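Long-range contacts in beta-N-acetylhexosaminidase (Akkermansia muciniphila, PDB 6JEA), which hydrolyses terminal non-reducing N-acetyl-D-hexosamine residues from beta-N-acetylhexosaminides, among them terminal GlcNAc of unbranched N-glycans and of chitobiose: residues P304-E309 / P317-Y322; E349-D354 / R393-P398; E35-R40 / T85-Y90. All blocks are in the same frame, centred on the assembly; numbering follows the deposited sequence. Where two conformers were deposited one is given.

Contact 1 (P304-E309 / P317-Y322). With NAG (2-acetamido-2-deoxy-beta-D-glucopyranose), chain B.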
loop_
_atom_site.group_PDB
_atom_site.type_symbol
_atom_site.label_atom_id
_atom_site.label_comp_id
_atom_site.label_asym_id
_atom_site.label_seq_id
_atom_site.Cartn_x
_atom_site.Cartn_y
_atom_site.Cartn_z
ATOM N N PRO A 304 -4.647 -11.630 9.926
ATOM C CA PRO A 304 -3.478 -11.659 9.045
ATOM C C PRO A 304 -3.814 -11.414 7.582
ATOM O O PRO A 304 -4.908 -11.707 7.096
ATOM C CB PRO A 304 -2.952 -13.087 9.241
ATOM C CG PRO A 304 -4.198 -13.884 9.447
ATOM C CD PRO A 304 -5.163 -12.985 10.194
ATOM N N GLN A 305 -2.831 -10.863 6.880
ATOM C CA GLN A 305 -2.886 -10.708 5.433
ATOM C C GLN A 305 -1.625 -11.302 4.828
ATOM O O GLN A 305 -0.579 -11.355 5.479
ATOM C CB GLN A 305 -3.025 -9.244 5.020
ATOM C CG GLN A 305 -4.389 -8.661 5.292
ATOM C CD GLN A 305 -4.549 -7.291 4.680
ATOM O OE1 GLN A 305 -3.565 -6.637 4.335
ATOM N NE2 GLN A 305 -5.792 -6.843 4.545
ATOM N N PHE A 306 -1.728 -11.765 3.580
ATOM C CA PHE A 306 -0.590 -12.453 2.974
ATOM C C PHE A 306 -0.384 -12.024 1.529
ATOM O O PHE A 306 -1.332 -11.656 0.833
ATOM C CB PHE A 306 -0.759 -13.980 2.996
ATOM C CG PHE A 306 -0.962 -14.556 4.366
ATOM C CD1 PHE A 306 -2.235 -14.676 4.900
ATOM C CD2 PHE A 306 0.114 -15.005 5.110
ATOM C CE1 PHE A 306 -2.429 -15.219 6.157
ATOM C CE2 PHE A 306 -0.074 -15.547 6.369
ATOM C CZ PHE A 306 -1.348 -15.653 6.892
ATOM N N TRP A 307 0.871 -12.078 1.082
ATOM C CA TRP A 307 1.150 -12.152 -0.346
ATOM C C TRP A 307 0.765 -13.544 -0.830
ATOM O O TRP A 307 1.259 -14.545 -0.301
ATOM C CB TRP A 307 2.624 -11.872 -0.635
ATOM C CG TRP A 307 3.108 -10.525 -0.175
ATOM C CD1 TRP A 307 4.016 -10.278 0.813
ATOM C CD2 TRP A 307 2.713 -9.242 -0.687
ATOM N NE1 TRP A 307 4.211 -8.925 0.949
ATOM C CE2 TRP A 307 3.424 -8.266 0.041
ATOM C CE3 TRP A 307 1.828 -8.825 -1.687
ATOM C CZ2 TRP A 307 3.276 -6.898 -0.199
ATOM C CZ3 TRP A 307 1.684 -7.467 -1.926
ATOM C CH2 TRP A 307 2.405 -6.521 -1.185
ATOM N N TYR A 308 -0.120 -13.617 -1.818
ATOM C CA TYR A 308 -0.728 -14.894 -2.172
ATOM C C TYR A 308 0.298 -15.856 -2.757
ATOM O O TYR A 308 1.117 -15.479 -3.602
ATOM C CB TYR A 308 -1.870 -14.681 -3.163
ATOM C CG TYR A 308 -2.727 -15.908 -3.387
ATOM C CD1 TYR A 308 -3.227 -16.635 -2.313
ATOM C CD2 TYR A 308 -3.051 -16.329 -4.671
ATOM C CE1 TYR A 308 -4.018 -17.752 -2.512
ATOM C CE2 TYR A 308 -3.843 -17.447 -4.879
ATOM C CZ TYR A 308 -4.323 -18.153 -3.795
ATOM O OH TYR A 308 -5.110 -19.262 -3.996
ATOM N N GLU A 309 0.257 -17.102 -2.289
ATOM C CA GLU A 309 0.971 -18.214 -2.905
ATOM C C GLU A 309 -0.048 -19.308 -3.183
ATOM O O GLU A 309 -0.700 -19.797 -2.254
ATOM C CB GLU A 309 2.098 -18.738 -2.008
ATOM C CG GLU A 309 3.258 -17.767 -1.787
ATOM C CD GLU A 309 4.134 -17.578 -3.019
ATOM O OE1 GLU A 309 3.803 -18.127 -4.091
ATOM O OE2 GLU A 309 5.164 -16.876 -2.912
ATOM N N PRO A 317 -10.331 -19.793 5.367
ATOM C CA PRO A 317 -11.408 -19.040 4.713
ATOM C C PRO A 317 -11.720 -17.747 5.452
ATOM O O PRO A 317 -11.780 -17.710 6.682
ATOM C CB PRO A 317 -12.591 -20.012 4.751
ATOM C CG PRO A 317 -11.949 -21.360 4.763
ATOM C CD PRO A 317 -10.689 -21.207 5.572
ATOM N N GLY A 318 -11.906 -16.675 4.681
ATOM C CA GLY A 318 -12.122 -15.354 5.216
ATOM C C GLY A 318 -10.889 -14.472 5.237
ATOM O O GLY A 318 -11.026 -13.244 5.224
ATOM N N GLU A 319 -9.697 -15.062 5.267
ATOM C CA GLU A 319 -8.467 -14.286 5.279
ATOM C C GLU A 319 -8.264 -13.585 3.934
ATOM O O GLU A 319 -8.937 -13.873 2.940
ATOM C CB GLU A 319 -7.276 -15.183 5.613
ATOM C CG GLU A 319 -7.331 -15.775 7.020
ATOM C CD GLU A 319 -6.157 -16.689 7.326
ATOM O OE1 GLU A 319 -5.424 -17.058 6.382
ATOM O OE2 GLU A 319 -5.966 -17.035 8.512
ATOM N N THR A 320 -7.318 -12.646 3.908
ATOM C CA THR A 320 -7.100 -11.790 2.750
ATOM C C THR A 320 -5.694 -11.977 2.192
ATOM O O THR A 320 -4.698 -11.948 2.936
ATOM C CB THR A 320 -7.344 -10.318 3.096
ATOM O OG1 THR A 320 -8.717 -10.139 3.460
ATOM C CG2 THR A 320 -7.039 -9.432 1.901
ATOM N N VAL A 321 -5.623 -12.161 0.876
ATOM C CA VAL A 321 -4.362 -12.327 0.170
ATOM C C VAL A 321 -4.282 -11.289 -0.942
ATOM O O VAL A 321 -5.292 -10.762 -1.416
ATOM C CB VAL A 321 -4.204 -13.752 -0.395
ATOM C CG1 VAL A 321 -4.223 -14.766 0.733
ATOM C CG2 VAL A 321 -5.309 -14.047 -1.387
ATOM N N TYR A 322 -3.051 -10.994 -1.348
ATOM C CA TYR A 322 -2.762 -10.039 -2.407
ATOM C C TYR A 322 -2.298 -10.791 -3.645
ATOM O O TYR A 322 -1.371 -11.604 -3.567
ATOM C CB TYR A 322 -1.674 -9.046 -1.983
ATOM C CG TYR A 322 -2.043 -8.090 -0.870
ATOM C CD1 TYR A 322 -2.203 -8.534 0.437
ATOM C CD2 TYR A 322 -2.192 -6.733 -1.121
ATOM C CE1 TYR A 322 -2.526 -7.658 1.459
ATOM C CE2 TYR A 322 -2.511 -5.850 -0.106
ATOM C CZ TYR A 322 -2.675 -6.317 1.181
ATOM O OH TYR A 322 -2.995 -5.439 2.189
HETATM C C1 NAG B . 8.277 -7.861 -4.956
HETATM C C2 NAG B . 8.933 -8.365 -3.667
HETATM C C3 NAG B . 9.690 -7.236 -2.968
HETATM C C4 NAG B . 10.623 -6.519 -3.933
HETATM C C5 NAG B . 9.854 -6.089 -5.176
HETATM C C6 NAG B . 10.727 -5.444 -6.224
HETATM C C7 NAG B . 7.822 -10.234 -2.520
HETATM C C8 NAG B . 6.726 -10.626 -1.579
HETATM N N2 NAG B . 7.933 -8.927 -2.775
HETATM O O1 NAG B . 7.701 -8.930 -5.632
HETATM O O3 NAG B . 10.440 -7.783 -1.890
HETATM O O4 NAG B . 11.174 -5.364 -3.311
HETATM O O5 NAG B . 9.255 -7.241 -5.782
HETATM O O6 NAG B . 9.957 -5.014 -7.338
HETATM O O7 NAG B . 8.573 -11.062 -3.026
HETATM O O HOH W 1 -7.582 -11.236 6.814
#

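Contact 2 (E349-D354 / R393-P398). With NAG (2-acetamido-2-deoxy-beta-D-glucopyranose), chain B.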
loop_
_atom_site.group_PDB
_atom_site.type_symbol
_atom_site.label_atom_id
_atom_site.label_comp_id
_atom_site.label_asym_id
_atom_site.label_seq_id
_atom_site.Cartn_x
_atom_site.Cartn_y
_atom_site.Cartn_z
ATOM N N GLU A 349 2.121 -6.534 -12.889
ATOM C CA GLU A 349 1.977 -6.116 -14.279
ATOM C C GLU A 349 1.381 -4.716 -14.386
ATOM O O GLU A 349 1.655 -3.997 -15.354
ATOM C CB GLU A 349 1.114 -7.130 -15.034
ATOM C CG GLU A 349 1.031 -6.904 -16.534
ATOM C CD GLU A 349 0.176 -7.944 -17.238
ATOM O OE1 GLU A 349 -0.120 -8.993 -16.622
ATOM O OE2 GLU A 349 -0.202 -7.711 -18.407
ATOM N N TYR A 350 0.583 -4.305 -13.397
ATOM C CA TYR A 350 -0.081 -3.010 -13.416
ATOM C C TYR A 350 0.190 -2.145 -12.196
ATOM O O TYR A 350 0.050 -0.919 -12.293
ATOM C CB TYR A 350 -1.605 -3.186 -13.531
ATOM C CG TYR A 350 -2.072 -3.985 -14.724
ATOM C CD1 TYR A 350 -2.189 -5.370 -14.654
ATOM C CD2 TYR A 350 -2.416 -3.357 -15.913
ATOM C CE1 TYR A 350 -2.623 -6.105 -15.738
ATOM C CE2 TYR A 350 -2.852 -4.086 -17.005
ATOM C CZ TYR A 350 -2.954 -5.459 -16.911
ATOM O OH TYR A 350 -3.386 -6.189 -17.994
ATOM N N CYS A 351 0.567 -2.730 -11.056
ATOM C CA CYS A 351 0.515 -2.022 -9.786
ATOM C C CYS A 351 1.867 -1.770 -9.130
ATOM O O CYS A 351 1.915 -1.023 -8.147
ATOM C CB CYS A 351 -0.377 -2.783 -8.794
ATOM S SG CYS A 351 -2.066 -3.084 -9.376
ATOM N N TYR A 352 2.956 -2.359 -9.620
ATOM C CA TYR A 352 4.271 -2.114 -9.030
ATOM C C TYR A 352 4.798 -0.775 -9.532
ATOM O O TYR A 352 5.207 -0.656 -10.690
ATOM C CB TYR A 352 5.247 -3.239 -9.363
ATOM C CG TYR A 352 5.162 -4.434 -8.438
ATOM C CD1 TYR A 352 3.997 -4.718 -7.736
ATOM C CD2 TYR A 352 6.254 -5.270 -8.257
ATOM C CE1 TYR A 352 3.917 -5.809 -6.896
ATOM C CE2 TYR A 352 6.183 -6.364 -7.418
ATOM C CZ TYR A 352 5.014 -6.629 -6.740
ATOM O OH TYR A 352 4.944 -7.716 -5.902
ATOM N N LEU A 353 4.804 0.227 -8.659
ATOM C CA LEU A 353 5.204 1.574 -9.037
ATOM C C LEU A 353 6.690 1.835 -8.841
ATOM O O LEU A 353 7.133 2.970 -9.038
ATOM C CB LEU A 353 4.383 2.605 -8.257
ATOM C CG LEU A 353 2.873 2.516 -8.491
ATOM C CD1 LEU A 353 2.158 3.746 -7.948
ATOM C CD2 LEU A 353 2.561 2.315 -9.969
ATOM N N ASP A 354 7.470 0.821 -8.459
ATOM C CA ASP A 354 8.920 0.965 -8.484
ATOM C C ASP A 354 9.486 0.818 -9.890
ATOM O O ASP A 354 10.606 1.275 -10.143
ATOM C CB ASP A 354 9.585 -0.049 -7.548
ATOM C CG ASP A 354 9.148 -1.482 -7.818
ATOM O OD1 ASP A 354 7.957 -1.702 -8.134
ATOM O OD2 ASP A 354 10.001 -2.392 -7.702
ATOM N N ARG A 393 -11.631 -7.228 -2.804
ATOM C CA ARG A 393 -11.824 -6.074 -1.932
ATOM C C ARG A 393 -11.319 -4.774 -2.542
ATOM O O ARG A 393 -11.725 -3.698 -2.088
ATOM C CB ARG A 393 -11.131 -6.303 -0.589
ATOM C CG ARG A 393 -11.634 -7.516 0.168
ATOM C CD ARG A 393 -10.855 -7.715 1.457
ATOM N NE ARG A 393 -11.022 -6.597 2.379
ATOM C CZ ARG A 393 -10.443 -6.524 3.574
ATOM N NH1 ARG A 393 -9.656 -7.507 3.992
ATOM N NH2 ARG A 393 -10.651 -5.470 4.350
ATOM N N GLY A 394 -10.443 -4.835 -3.529
ATOM C CA GLY A 394 -10.009 -3.603 -4.155
ATOM C C GLY A 394 -8.612 -3.736 -4.741
ATOM O O GLY A 394 -8.180 -4.827 -5.108
ATOM N N VAL A 395 -7.935 -2.590 -4.804
ATOM C CA VAL A 395 -6.665 -2.460 -5.507
ATOM C C VAL A 395 -5.616 -1.881 -4.566
ATOM O O VAL A 395 -5.930 -1.169 -3.603
ATOM C CB VAL A 395 -6.813 -1.592 -6.782
ATOM C CG1 VAL A 395 -6.851 -0.110 -6.434
ATOM C CG2 VAL A 395 -5.702 -1.896 -7.775
ATOM N N HIS A 396 -4.354 -2.184 -4.867
ATOM C CA HIS A 396 -3.235 -1.905 -3.971
ATOM C C HIS A 396 -1.981 -1.741 -4.817
ATOM O O HIS A 396 -1.620 -2.652 -5.567
ATOM C CB HIS A 396 -3.062 -3.048 -2.966
ATOM C CG HIS A 396 -2.418 -2.643 -1.677
ATOM N ND1 HIS A 396 -3.032 -1.811 -0.767
ATOM C CD2 HIS A 396 -1.221 -2.975 -1.138
ATOM C CE1 HIS A 396 -2.238 -1.640 0.275
ATOM N NE2 HIS A 396 -1.133 -2.335 0.075
ATOM N N ALA A 397 -1.320 -0.594 -4.702
ATOM C CA ALA A 397 -0.126 -0.330 -5.499
ATOM C C ALA A 397 1.097 -0.229 -4.600
ATOM O O ALA A 397 1.189 0.706 -3.789
ATOM C CB ALA A 397 -0.291 0.951 -6.317
ATOM N N PRO A 398 2.044 -1.164 -4.685
ATOM C CA PRO A 398 3.271 -1.070 -3.885
ATOM C C PRO A 398 4.342 -0.228 -4.560
ATOM O O PRO A 398 4.599 -0.340 -5.760
ATOM C CB PRO A 398 3.733 -2.532 -3.775
ATOM C CG PRO A 398 2.619 -3.368 -4.373
ATOM C CD PRO A 398 1.913 -2.478 -5.328
HETATM C C1 NAG B . 8.277 -7.861 -4.956
HETATM C C2 NAG B . 8.933 -8.365 -3.667
HETATM C C3 NAG B . 9.690 -7.236 -2.968
HETATM C C4 NAG B . 10.623 -6.519 -3.933
HETATM C C5 NAG B . 9.854 -6.089 -5.176
HETATM C C6 NAG B . 10.727 -5.444 -6.224
HETATM C C7 NAG B . 7.822 -10.234 -2.520
HETATM C C8 NAG B . 6.726 -10.626 -1.579
HETATM N N2 NAG B . 7.933 -8.927 -2.775
HETATM O O1 NAG B . 7.701 -8.930 -5.632
HETATM O O3 NAG B . 10.440 -7.783 -1.890
HETATM O O4 NAG B . 11.174 -5.364 -3.311
HETATM O O5 NAG B . 9.255 -7.241 -5.782
HETATM O O6 NAG B . 9.957 -5.014 -7.338
HETATM O O7 NAG B . 8.573 -11.062 -3.026
#

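Contact 3 (E35-R40 / T85-Y90)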
loop_
_atom_site.group_PDB
_atom_site.type_symbol
_atom_site.label_atom_id
_atom_site.label_comp_id
_atom_site.label_asym_id
_atom_site.label_seq_id
_atom_site.Cartn_x
_atom_site.Cartn_y
_atom_site.Cartn_z
ATOM N N GLU A 35 -25.309 6.091 1.315
ATOM C CA GLU A 35 -24.456 5.164 2.042
ATOM C C GLU A 35 -23.370 5.935 2.790
ATOM O O GLU A 35 -23.035 7.072 2.452
ATOM C CB GLU A 35 -23.834 4.147 1.086
ATOM C CG GLU A 35 -24.840 3.182 0.481
ATOM C CD GLU A 35 -25.417 2.227 1.510
ATOM O OE1 GLU A 35 -24.628 1.611 2.257
ATOM O OE2 GLU A 35 -26.660 2.100 1.578
ATOM N N THR A 36 -22.815 5.300 3.827
ATOM C CA THR A 36 -21.854 5.992 4.680
ATOM C C THR A 36 -20.601 6.411 3.924
ATOM O O THR A 36 -19.895 7.319 4.376
ATOM C CB THR A 36 -21.471 5.117 5.876
ATOM O OG1 THR A 36 -20.874 3.898 5.416
ATOM C CG2 THR A 36 -22.697 4.795 6.716
ATOM N N ASP A 37 -20.318 5.786 2.781
ATOM C CA ASP A 37 -19.149 6.109 1.973
ATOM C C ASP A 37 -19.505 6.880 0.708
ATOM O O ASP A 37 -18.655 7.026 -0.176
ATOM C CB ASP A 37 -18.397 4.829 1.604
ATOM C CG ASP A 37 -19.235 3.889 0.761
ATOM O OD1 ASP A 37 -20.480 3.968 0.842
ATOM O OD2 ASP A 37 -18.654 3.070 0.019
ATOM N N ALA A 38 -20.734 7.372 0.597
ATOM C CA ALA A 38 -21.200 8.055 -0.598
ATOM C C ALA A 38 -21.483 9.521 -0.299
ATOM O O ALA A 38 -21.691 9.918 0.851
ATOM C CB ALA A 38 -22.461 7.386 -1.154
ATOM N N TYR A 39 -21.497 10.330 -1.356
ATOM C CA TYR A 39 -21.802 11.743 -1.188
ATOM C C TYR A 39 -22.513 12.270 -2.428
ATOM O O TYR A 39 -22.527 11.635 -3.490
ATOM C CB TYR A 39 -20.536 12.568 -0.909
ATOM C CG TYR A 39 -19.598 12.664 -2.092
ATOM C CD1 TYR A 39 -19.746 13.670 -3.045
ATOM C CD2 TYR A 39 -18.568 11.750 -2.262
ATOM C CE1 TYR A 39 -18.900 13.754 -4.133
ATOM C CE2 TYR A 39 -17.712 11.831 -3.345
ATOM C CZ TYR A 39 -17.884 12.835 -4.278
ATOM O OH TYR A 39 -17.041 12.916 -5.364
ATOM N N ARG A 40 -23.114 13.447 -2.258
ATOM C CA ARG A 40 -23.737 14.198 -3.342
ATOM C C ARG A 40 -23.292 15.648 -3.228
ATOM O O ARG A 40 -23.542 16.298 -2.208
ATOM C CB ARG A 40 -25.265 14.095 -3.285
ATOM C CG ARG A 40 -25.964 14.708 -4.487
ATOM C CD ARG A 40 -27.478 14.616 -4.378
ATOM N NE ARG A 40 -28.019 15.536 -3.380
ATOM C CZ ARG A 40 -28.555 15.164 -2.223
ATOM N NH1 ARG A 40 -28.638 13.877 -1.908
ATOM N NH2 ARG A 40 -29.017 16.079 -1.383
ATOM N N THR A 85 -23.103 12.526 -7.837
ATOM C CA THR A 85 -23.477 11.483 -6.893
ATOM C C THR A 85 -22.427 10.390 -6.996
ATOM O O THR A 85 -22.228 9.817 -8.073
ATOM C CB THR A 85 -24.873 10.946 -7.191
ATOM O OG1 THR A 85 -25.764 12.047 -7.413
ATOM C CG2 THR A 85 -25.382 10.122 -6.017
ATOM N N ASP A 86 -21.745 10.113 -5.886
ATOM C CA ASP A 86 -20.495 9.372 -5.960
ATOM C C ASP A 86 -20.371 8.383 -4.811
ATOM O O ASP A 86 -20.746 8.687 -3.673
ATOM C CB ASP A 86 -19.312 10.346 -5.950
ATOM C CG ASP A 86 -18.064 9.763 -6.571
ATOM O OD1 ASP A 86 -18.103 8.599 -7.027
ATOM O OD2 ASP A 86 -17.041 10.482 -6.607
ATOM N N LYS A 87 -19.840 7.200 -5.127
ATOM C CA LYS A 87 -19.461 6.197 -4.139
ATOM C C LYS A 87 -18.467 5.243 -4.789
ATOM O O LYS A 87 -18.501 5.063 -6.010
ATOM C CB LYS A 87 -20.687 5.438 -3.605
ATOM C CG LYS A 87 -21.228 4.355 -4.518
ATOM C CD LYS A 87 -22.401 3.633 -3.865
ATOM C CE LYS A 87 -22.059 3.151 -2.454
ATOM N NZ LYS A 87 -20.923 2.182 -2.427
ATOM N N PRO A 88 -17.572 4.634 -4.014
ATOM C CA PRO A 88 -16.482 3.852 -4.610
ATOM C C PRO A 88 -16.911 2.479 -5.104
ATOM O O PRO A 88 -17.796 1.828 -4.543
ATOM C CB PRO A 88 -15.483 3.716 -3.454
ATOM C CG PRO A 88 -16.327 3.791 -2.232
ATOM C CD PRO A 88 -17.426 4.762 -2.554
ATOM N N ARG A 89 -16.240 2.035 -6.173
ATOM C CA ARG A 89 -16.469 0.687 -6.690
ATOM C C ARG A 89 -15.913 -0.370 -5.744
ATOM O O ARG A 89 -16.535 -1.419 -5.541
ATOM C CB ARG A 89 -15.843 0.537 -8.079
ATOM C CG ARG A 89 -16.042 -0.842 -8.701
ATOM C CD ARG A 89 -15.184 -1.041 -9.945
ATOM N NE ARG A 89 -15.325 -2.392 -10.486
ATOM C CZ ARG A 89 -14.570 -2.897 -11.460
ATOM N NH1 ARG A 89 -13.608 -2.167 -12.011
ATOM N NH2 ARG A 89 -14.776 -4.135 -11.884
ATOM N N TYR A 90 -14.743 -0.115 -5.159
ATOM C CA TYR A 90 -14.134 -1.045 -4.227
ATOM C C TYR A 90 -13.863 -0.365 -2.891
ATOM O O TYR A 90 -13.509 0.819 -2.859
ATOM C CB TYR A 90 -12.820 -1.603 -4.779
ATOM C CG TYR A 90 -12.984 -2.572 -5.925
ATOM C CD1 TYR A 90 -13.352 -3.891 -5.698
ATOM C CD2 TYR A 90 -12.752 -2.173 -7.231
ATOM C CE1 TYR A 90 -13.495 -4.780 -6.740
ATOM C CE2 TYR A 90 -12.890 -3.056 -8.280
ATOM C CZ TYR A 90 -13.262 -4.357 -8.031
ATOM O OH TYR A 90 -13.398 -5.236 -9.080
#

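Contact 1 (P304-E309 / P317-Y322)
A short side-chain hydrogen bond runs between two neighbouring parallel strands: the phenol OH of Tyr-322 donates to Gln-305 OE1 over 2.5 Å. The ring and the amide plane stand 75° apart, and the hydroxyl approaches tilted out of the carbonyl plane. Gln-305 gets there with an extended chain beyond CG, running alongside Thr-320 in the same direction, with Thr-320 CG2 next to Gln-305 NE2. The other end of Tyr-322 leans on Trp-307: Tyr-322 CB lies 3.5 Å from Trp-307 CE3, and the two rings meet obliquely. The opposite face of the indole carries the acetamido methyl of the bound NAG, C8 being 3.6 Å from Trp-307 CD1 and set toward the ring's rim. A phenylalanine in place of Tyr-322 would keep the ring against Trp-307 but would probably leave Gln-305 OE1 without its donor and its amide freer to turn.

The backbones follow the parallel ladder, Phe-306 N to Thr-320 O, Tyr-322 N to Phe-306 O (2.9 Å), and Tyr-308 N to Tyr-322 O. Before it, a water joins Pro-304 O to Thr-320 N, weakly at the latter. On the face that carries Phe-306 and Val-321, Val-321 CG2 meets Tyr-308 CD1, just past the strand end, at 3.4 Å.

In the TIM barrel of this glycosidase, strand 251-255 flanks 303-307 and strand 342-345 flanks 320-323, while helix 329-339 covers Tyr-308 and Val-321.

Contact 2 (E349-D354 / R393-P398)
Tyr-352 sits between Pro-398 and the sugar, its CE1 near Pro-398 and its CE2 and OH near NAG. Tyr-352 CE1 touches Pro-398 CG at 3.7 Å, an oblique approach, while on the CE2 side NAG O1 sits at the ring edge, near the ring plane. The phenol OH completes this with a hydrogen bond to O1 of NAG, 3.0 Å long, in which either hydroxyl may be the donor. The next two side chains differ in their first torsion. Leu-353 places CG beside its backbone N (chi1 -60°), which lays CD1 4.1 Å from Ala-397 CB. Asp-354 instead tucks CG between N and the carbonyl carbon (chi1 53°), and its OD2 accepts a 2.6 Å bond from NAG O6.

One backbone bond ties the loop to the strand, Leu-353 N to Pro-398 O at 3.0 Å and close to straight (162°). Cys-351 O meets carbon instead, lying 3.2 Å from Pro-398 CD, because the proline nitrogen has no hydrogen to offer. The Cys-351 thiol reaches along the strand, with SG 4.1 Å from Val-395 CG2; Ile-421 of helix 417-426 packs on both of these residues.

The chemistry divides the work: apolar packing and a single backbone hydrogen bond fix the loop on the barrel strand, and the loop then grips the substrate-site sugar at both its anomeric oxygen and its O6.

Contact 3 (E35-R40 / T85-Y90)
Tyr-39 and Asp-86 form a hydrogen-bonded antiparallel pair, with Tyr-39 N to Asp-86 O and Asp-86 N to Tyr-39 O both 2.9 Å long. Arg-40 and Thr-85 follow as the non-hydrogen-bonded pair. Ahead of the strand, a type I turn from Glu-35 to Ala-38 is closed by Ala-38 N bonding to Glu-35 O.

The aromatic contact is a CH-pi one. Setting CG of Tyr-39 between N and the carbonyl carbon (chi1 69°) brings the ring alongside the Asp-86 side chain, and Asp-86 CB lies over the face, 3.7 Å from the centroid.

Among charged groups, Lys-87 NZ makes a long, weak salt bridge of 3.5 Å to Asp-37 OD2; the lysine chain bends twice near its end to meet it. The same oxygen lies 3.3 Å from Pro-88 CD. Apolar contact adds Ala-38 CB against Lys-87 CB at 3.6 Å.

The pair joins strands 39-44 and 79-86 of the mixed sheet in the N-terminal domain. Helix 55-74 packs on Tyr-39 and gives its OH a partner in Thr-64, whereas Asp-86 OD1 accepts from Trp-426 NE1, at the end of helix 417-426 of the catalytic domain.

Overall arrangement
Along the chain the contacts come in series: contact 3, then contact 1, then contact 2. Contacts 1 and 2 share the barrel sheet of the catalytic domain, their centres 15 Å apart, and both reach the same NAG. They also touch directly: Thr-320 OG1 and Arg-393 NH1 are 2.8 Å apart, a probable hydrogen bond, and the rings of Tyr-322 and His-396 pack edge-to-face. Contact 3 belongs to the other sheet, in the N-terminal domain, about 26 Å from contact 1 and 22 Å from contact 2, centre to centre. Its second segment nevertheless runs on to Tyr-90, which packs on Gly-394 of contact 2, so the smaller domain leads straight into the barrel that holds the substrate.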